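Local structure of ribonucleoside-diphosphate reductase subunit beta (Clostridium botulinum, 6ZJK) at residues Y302-S307 with P321-H326. The protein is the diiron-carrying R2 subunit of a ribonucleotide reductase, which probably supplies the radical used in reducing ribonucleoside diphosphates to deoxyribonucleoside diphosphates. Numbering follows the deposited sequence.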
loop_
_atom_site.group_PDB
_atom_site.type_symbol
_atom_site.label_atom_id
_atom_site.label_comp_id
_atom_site.label_asym_id
_atom_site.label_seq_id
_atom_site.Cartn_x
_atom_site.Cartn_y
_atom_site.Cartn_z
ATOM N N TYR A 302 16.801 17.033 23.625
ATOM C CA TYR A 302 16.796 16.506 22.261
ATOM C C TYR A 302 15.408 16.603 21.643
ATOM O O TYR A 302 15.256 17.097 20.520
ATOM C CB TYR A 302 17.309 15.065 22.232
ATOM C CG TYR A 302 17.381 14.464 20.844
ATOM C CD1 TYR A 302 17.979 15.150 19.786
ATOM C CD2 TYR A 302 16.863 13.188 20.591
ATOM C CE1 TYR A 302 18.043 14.589 18.516
ATOM C CE2 TYR A 302 16.923 12.625 19.327
ATOM C CZ TYR A 302 17.511 13.326 18.296
ATOM O OH TYR A 302 17.563 12.746 17.049
ATOM N N ILE A 303 14.378 16.180 22.378
ATOM C CA ILE A 303 13.023 16.209 21.840
ATOM C C ILE A 303 12.595 17.639 21.525
ATOM O O ILE A 303 12.012 17.905 20.465
ATOM C CB ILE A 303 12.040 15.533 22.816
ATOM C CG1 ILE A 303 12.491 14.101 23.157
ATOM C CG2 ILE A 303 10.641 15.514 22.222
ATOM C CD1 ILE A 303 12.727 13.244 21.952
ATOM N N LYS A 304 12.898 18.588 22.424
ATOM C CA LYS A 304 12.518 19.977 22.198
ATOM C C LYS A 304 13.221 20.538 20.971
ATOM O O LYS A 304 12.620 21.287 20.194
ATOM C CB LYS A 304 12.813 20.831 23.443
ATOM C CG LYS A 304 11.831 20.604 24.586
ATOM C CD LYS A 304 12.078 21.505 25.813
ATOM C CE LYS A 304 11.103 21.161 26.955
ATOM N NZ LYS A 304 11.354 21.917 28.237
ATOM N N TYR A 305 14.508 20.215 20.806
ATOM C CA TYR A 305 15.251 20.662 19.630
ATOM C C TYR A 305 14.608 20.144 18.347
ATOM O O TYR A 305 14.538 20.859 17.341
ATOM C CB TYR A 305 16.710 20.200 19.728
ATOM C CG TYR A 305 17.510 20.345 18.444
ATOM C CD1 TYR A 305 18.103 21.555 18.087
ATOM C CD2 TYR A 305 17.668 19.264 17.588
ATOM C CE1 TYR A 305 18.834 21.670 16.914
ATOM C CE2 TYR A 305 18.391 19.365 16.416
ATOM C CZ TYR A 305 18.968 20.566 16.077
ATOM O OH TYR A 305 19.683 20.649 14.896
ATOM N N LEU A 306 14.168 18.890 18.355
ATOM C CA LEU A 306 13.525 18.331 17.171
ATOM C C LEU A 306 12.231 19.063 16.841
ATOM O O LEU A 306 11.945 19.322 15.667
ATOM C CB LEU A 306 13.251 16.833 17.374
ATOM C CG LEU A 306 14.475 15.920 17.301
ATOM C CD1 LEU A 306 14.103 14.435 17.543
ATOM C CD2 LEU A 306 15.183 16.072 15.976
ATOM N N SER A 307 11.436 19.410 17.860
ATOM C CA SER A 307 10.170 20.071 17.573
ATOM C C SER A 307 10.384 21.442 16.938
ATOM O O SER A 307 9.579 21.858 16.099
ATOM C CB SER A 307 9.306 20.176 18.830
ATOM O OG SER A 307 9.765 21.177 19.701
ATOM N N PRO A 321 12.560 28.301 21.586
ATOM C CA PRO A 321 13.637 28.977 20.838
ATOM C C PRO A 321 14.939 29.047 21.602
ATOM O O PRO A 321 15.996 29.237 20.987
ATOM C CB PRO A 321 13.075 30.392 20.590
ATOM C CG PRO A 321 11.597 30.304 20.858
ATOM C CD PRO A 321 11.458 29.220 21.915
ATOM N N GLU A 322 14.906 28.874 22.921
ATOM C CA GLU A 322 16.113 28.978 23.726
ATOM C C GLU A 322 17.020 27.760 23.597
ATOM O O GLU A 322 18.166 27.817 24.048
ATOM C CB GLU A 322 15.729 29.229 25.194
ATOM C CG GLU A 322 15.098 28.042 25.945
ATOM C CD GLU A 322 13.628 27.796 25.569
ATOM O OE1 GLU A 322 12.973 26.993 26.269
ATOM O OE2 GLU A 322 13.108 28.442 24.622
ATOM N N ILE A 323 16.551 26.680 22.968
ATOM C CA ILE A 323 17.359 25.492 22.715
ATOM C C ILE A 323 17.713 25.511 21.233
ATOM O O ILE A 323 16.950 25.011 20.399
ATOM C CB ILE A 323 16.603 24.206 23.079
ATOM C CG1 ILE A 323 16.163 24.227 24.538
ATOM C CG2 ILE A 323 17.458 22.973 22.798
ATOM C CD1 ILE A 323 15.251 23.074 24.875
ATOM N N ASN A 324 18.850 26.100 20.884
ATOM C CA ASN A 324 19.217 26.262 19.485
ATOM C C ASN A 324 20.379 25.393 19.019
ATOM O O ASN A 324 20.555 25.240 17.805
ATOM C CB ASN A 324 19.504 27.743 19.199
ATOM C CG ASN A 324 20.395 28.372 20.243
ATOM O OD1 ASN A 324 20.914 27.689 21.120
ATOM N ND2 ASN A 324 20.533 29.686 20.188
ATOM N N LYS A 325 21.156 24.801 19.919
ATOM C CA LYS A 325 22.147 23.931 19.298
ATOM C C LYS A 325 21.822 22.472 19.622
ATOM O O LYS A 325 21.432 22.143 20.747
ATOM C CB LYS A 325 23.573 24.272 19.757
ATOM C CG LYS A 325 24.664 23.619 18.865
ATOM C CD LYS A 325 24.642 24.081 17.410
ATOM C CE LYS A 325 24.630 22.871 16.471
ATOM N NZ LYS A 325 23.249 22.340 16.299
ATOM N N HIS A 326 22.242 21.664 18.654
ATOM C CA HIS A 326 21.909 20.249 18.645
ATOM C C HIS A 326 22.573 19.582 19.841
ATOM O O HIS A 326 23.806 19.576 19.930
ATOM C CB HIS A 326 22.376 19.631 17.330
ATOM C CG HIS A 326 21.838 18.265 17.072
ATOM N ND1 HIS A 326 21.506 17.386 18.082
ATOM C CD2 HIS A 326 21.594 17.615 15.911
ATOM C CE1 HIS A 326 21.075 16.254 17.552
ATOM N NE2 HIS A 326 21.121 16.369 16.237
HETATM O O HOH W 1 19.305 14.180 14.854
#
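Y305 and H326 form an offset stack, with ring centroids 4.6 Å apart and planes inclined by 29°. Y305 CE2 sits over one face of the imidazole, offset toward its rim. With chi1 at 168°, CG of Y305 lies opposite the backbone N, and this swings the ring out to H326. H326 CA lies over a face of the phenol as a CH-pi contact, 3.9 Å from the ring centroid. The backbone O atoms of I323 and N324 lie near the phenol plane at its edge. Y302 completes an aromatic cluster. Its ring meets H326 rim to rim, and Y302 CE1 is 3.6 Å from H326 CE1. A water oxygen lies 3.1 Å from Y302 OH and 3.2 Å from H326 NE2 and bridges them; NE2 also makes a weak hydrogen bond to D332. H326 ND1 accepts a hydrogen bond from M328 N, which helps fix the imidazole. The all-helical R2 fold houses the diiron site in its helix bundle. Here the loop after helix 296-313 turns back along that helix. I323 CG2 packs against Y305 CB. Its CD1 is 3.6 Å from K304 CB, the two side chains crossing at about a right angle. The K304 chain runs on extended to a salt bridge with E300.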